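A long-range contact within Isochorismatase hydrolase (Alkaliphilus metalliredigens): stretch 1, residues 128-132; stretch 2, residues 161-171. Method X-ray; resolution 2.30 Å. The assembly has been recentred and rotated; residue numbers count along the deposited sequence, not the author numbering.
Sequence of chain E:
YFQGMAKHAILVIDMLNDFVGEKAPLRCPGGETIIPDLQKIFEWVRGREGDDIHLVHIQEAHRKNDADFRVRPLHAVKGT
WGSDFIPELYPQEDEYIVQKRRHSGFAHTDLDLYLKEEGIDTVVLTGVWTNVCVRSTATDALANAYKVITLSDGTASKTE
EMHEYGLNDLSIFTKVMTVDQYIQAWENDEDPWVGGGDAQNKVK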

# COMPACT_ATOMS: atom_id res chain seq x y z
N VAL E 128 -36.24 -9.41 -3.30
CA VAL E 128 -35.06 -8.64 -3.16
C VAL E 128 -35.01 -7.99 -1.77
O VAL E 128 -36.04 -7.65 -1.26
CB VAL E 128 -35.16 -7.61 -4.26
CG1 VAL E 128 -35.24 -6.25 -3.76
CG2 VAL E 128 -34.15 -7.81 -5.29
N TRP E 129 -33.85 -7.74 -1.18
CA TRP E 129 -32.56 -8.26 -1.55
C TRP E 129 -32.35 -9.58 -0.89
O TRP E 129 -32.79 -9.79 0.20
CB TRP E 129 -31.43 -7.39 -1.05
CG TRP E 129 -31.45 -5.98 -1.37
CD1 TRP E 129 -32.44 -5.30 -1.92
CD2 TRP E 129 -30.40 -5.06 -1.14
NE1 TRP E 129 -32.10 -4.00 -2.06
CE2 TRP E 129 -30.84 -3.84 -1.58
CE3 TRP E 129 -29.13 -5.16 -0.59
CZ2 TRP E 129 -30.07 -2.72 -1.49
CZ3 TRP E 129 -28.39 -4.07 -0.50
CH2 TRP E 129 -28.84 -2.86 -0.95
N THR E 130 -31.57 -10.41 -1.53
CA THR E 130 -31.37 -11.75 -1.10
C THR E 130 -30.79 -11.78 0.28
O THR E 130 -31.19 -12.58 1.09
CB THR E 130 -30.37 -12.44 -2.02
OG1 THR E 130 -30.81 -12.31 -3.36
CG2 THR E 130 -30.26 -13.88 -1.70
N ASN E 131 -29.82 -10.92 0.53
CA ASN E 131 -29.11 -10.92 1.78
C ASN E 131 -29.70 -10.03 2.83
O ASN E 131 -29.22 -9.99 3.92
CB ASN E 131 -27.63 -10.63 1.56
CG ASN E 131 -27.40 -9.33 0.89
OD1 ASN E 131 -26.60 -8.55 1.33
ND2 ASN E 131 -28.12 -9.08 -0.16
N VAL E 132 -30.73 -9.30 2.49
CA VAL E 132 -31.34 -8.42 3.45
C VAL E 132 -32.73 -8.83 3.83
O VAL E 132 -32.91 -9.69 4.63
CB VAL E 132 -31.35 -7.01 2.95
CG1 VAL E 132 -31.85 -6.10 4.00
CG2 VAL E 132 -29.97 -6.63 2.55
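Stretch 2 (161-171) EMHEYGLNDLS

What shape does stretch 1 offer to its partner? It forms neither a regular helix nor a strand of its own across the contact, but a tight bend. The peptide bond before Trp 129 is cis, and a type I beta turn then runs from Trp 129 to Val 132, closed by the backbone hydrogen bond from Val 132 N to Trp 129 O at 3.1 Å. Val 128 and Val 132 stay out of reach of stretch 2, so the three residues between them make the contact. Against them lies a helix that has begun before Glu 161 and is held by regular i to i+4 bonds, such as Gly 166 N to Met 162 O at 2.9 Å. The register climbs in both stretches, from Thr 130 beside His 163 to Asn 131 beside Gly 166.

How does Trp 129 take part when its CA-to-CB bond points sideways? The end of the indole comes nearer than its root, and Trp 129 CZ3 lies 3.9 Å from SE of Met 162, a selenomethionine. Met 162 SE approaches obliquely, 5.0 Å from the centroid of the six-membered ring of Trp 129. Met 162 directs its CA-to-CB bond toward the turn, and chi1 near m and chi2 near t set the selenium beside the indole.

What does Thr 130 rest on? The CA-to-CB bond of Thr 130 points toward the helix, and it has more area covered by the other stretch than any other residue of the contact. The methyl group lies over the backbone between two successive residues: Thr 130 CG2 is 4.1 Å from Gly 166 C and also 4.1 Å from Leu 167 N. Farther along the helix, Leu 170 CD1 packs 4.1 Å from Thr 130 O. The lack of a side chain at Gly 166 matters here, because an ideal CB on that residue would come within 3.0 Å of Thr 130 CG2 and 3.3 Å of Asn 131 CB, both tight.

Where do the CA atoms of the two stretches come closest? At Asn 131, whose CA lies 4.4 Å from Gly 166 CA, compared with 5.4 Å between Thr 130 CA and His 163 CA. Asn 131 CB sits 4.1 Å from Gly 166 CA, so the bare glycine lets the two backbones draw together. With chi1 in the p well, Asn 131 places OD1 3.7 Å from Met 162 SE and 4.1 Å from Tyr 165 OH. No hydrogen bond crosses between the stretches; the fit depends on packing, with 332 Å² buried in all, both sides summed.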

# COMPACT_ATOMS: atom_id res chain seq x y z
N GLU E 161 -22.41 -10.53 -6.02
CA GLU E 161 -21.70 -11.06 -4.90
C GLU E 161 -22.59 -11.18 -3.68
O GLU E 161 -22.56 -12.18 -3.02
CB GLU E 161 -20.49 -10.21 -4.56
CG GLU E 161 -19.40 -11.00 -3.88
CD GLU E 161 -18.54 -10.20 -2.91
OE1 GLU E 161 -18.50 -8.96 -3.01
OE2 GLU E 161 -17.89 -10.82 -2.04
N MSE E 162 -23.36 -10.14 -3.39
CA MSE E 162 -24.24 -10.13 -2.24
C MSE E 162 -25.26 -11.22 -2.38
O MSE E 162 -25.54 -11.92 -1.44
CB MSE E 162 -24.94 -8.80 -2.09
CG MSE E 162 -24.17 -7.76 -1.39
SE MSE E 162 -25.15 -6.19 -1.15
CE MSE E 162 -23.96 -5.15 -0.18
N HIS E 163 -25.81 -11.37 -3.56
CA HIS E 163 -26.77 -12.41 -3.78
C HIS E 163 -26.15 -13.76 -3.57
O HIS E 163 -26.76 -14.62 -3.00
CB HIS E 163 -27.35 -12.34 -5.18
CG HIS E 163 -28.24 -13.49 -5.51
ND1 HIS E 163 -27.99 -14.33 -6.57
CD2 HIS E 163 -29.36 -13.95 -4.93
CE1 HIS E 163 -28.93 -15.26 -6.61
NE2 HIS E 163 -29.77 -15.05 -5.63
N GLU E 164 -24.94 -13.94 -4.07
CA GLU E 164 -24.25 -15.20 -3.97
C GLU E 164 -23.95 -15.59 -2.54
O GLU E 164 -24.12 -16.74 -2.17
CB GLU E 164 -22.97 -15.16 -4.79
CG GLU E 164 -22.25 -16.50 -4.92
CD GLU E 164 -20.76 -16.41 -5.29
OE1 GLU E 164 -20.13 -17.46 -5.40
OE2 GLU E 164 -20.21 -15.32 -5.49
N TYR E 165 -23.45 -14.67 -1.74
CA TYR E 165 -23.23 -14.99 -0.35
C TYR E 165 -24.50 -15.10 0.46
O TYR E 165 -24.55 -15.79 1.43
CB TYR E 165 -22.07 -14.24 0.32
CG TYR E 165 -22.22 -12.77 0.57
CD1 TYR E 165 -23.18 -12.29 1.41
CD2 TYR E 165 -21.36 -11.89 0.01
CE1 TYR E 165 -23.29 -10.96 1.65
CE2 TYR E 165 -21.47 -10.57 0.26
CZ TYR E 165 -22.43 -10.11 1.07
OH TYR E 165 -22.54 -8.80 1.30
N GLY E 166 -25.53 -14.41 0.02
CA GLY E 166 -26.84 -14.53 0.61
C GLY E 166 -27.43 -15.91 0.46
O GLY E 166 -27.99 -16.44 1.39
N LEU E 167 -27.27 -16.49 -0.72
CA LEU E 167 -27.70 -17.85 -0.97
C LEU E 167 -26.94 -18.82 -0.11
O LEU E 167 -27.51 -19.76 0.40
CB LEU E 167 -27.55 -18.18 -2.43
CG LEU E 167 -28.57 -17.42 -3.24
CD1 LEU E 167 -28.41 -17.60 -4.68
CD2 LEU E 167 -29.91 -17.84 -2.84
N ASN E 168 -25.67 -18.57 0.08
CA ASN E 168 -24.87 -19.44 0.88
C ASN E 168 -25.33 -19.48 2.30
O ASN E 168 -25.42 -20.52 2.90
CB ASN E 168 -23.41 -19.01 0.78
CG ASN E 168 -22.47 -19.99 1.41
OD1 ASN E 168 -21.83 -19.66 2.37
ND2 ASN E 168 -22.36 -21.17 0.86
N ASP E 169 -25.64 -18.33 2.85
CA ASP E 169 -26.21 -18.29 4.17
C ASP E 169 -27.54 -18.97 4.15
O ASP E 169 -27.86 -19.71 5.03
CB ASP E 169 -26.39 -16.86 4.62
CG ASP E 169 -25.24 -16.36 5.40
OD1 ASP E 169 -24.26 -17.07 5.58
OD2 ASP E 169 -25.31 -15.23 5.84
N LEU E 170 -28.32 -18.73 3.12
CA LEU E 170 -29.66 -19.25 3.07
C LEU E 170 -29.68 -20.76 3.03
O LEU E 170 -30.58 -21.39 3.51
CB LEU E 170 -30.46 -18.63 1.94
CG LEU E 170 -31.11 -17.33 2.37
CD1 LEU E 170 -31.68 -16.61 1.26
CD2 LEU E 170 -32.13 -17.59 3.37
N SER E 171 -28.63 -21.34 2.48
CA SER E 171 -28.52 -22.75 2.33
C SER E 171 -28.25 -23.47 3.63
O SER E 171 -28.30 -24.66 3.69
CB SER E 171 -27.45 -23.07 1.32
OG SER E 171 -26.22 -23.22 1.95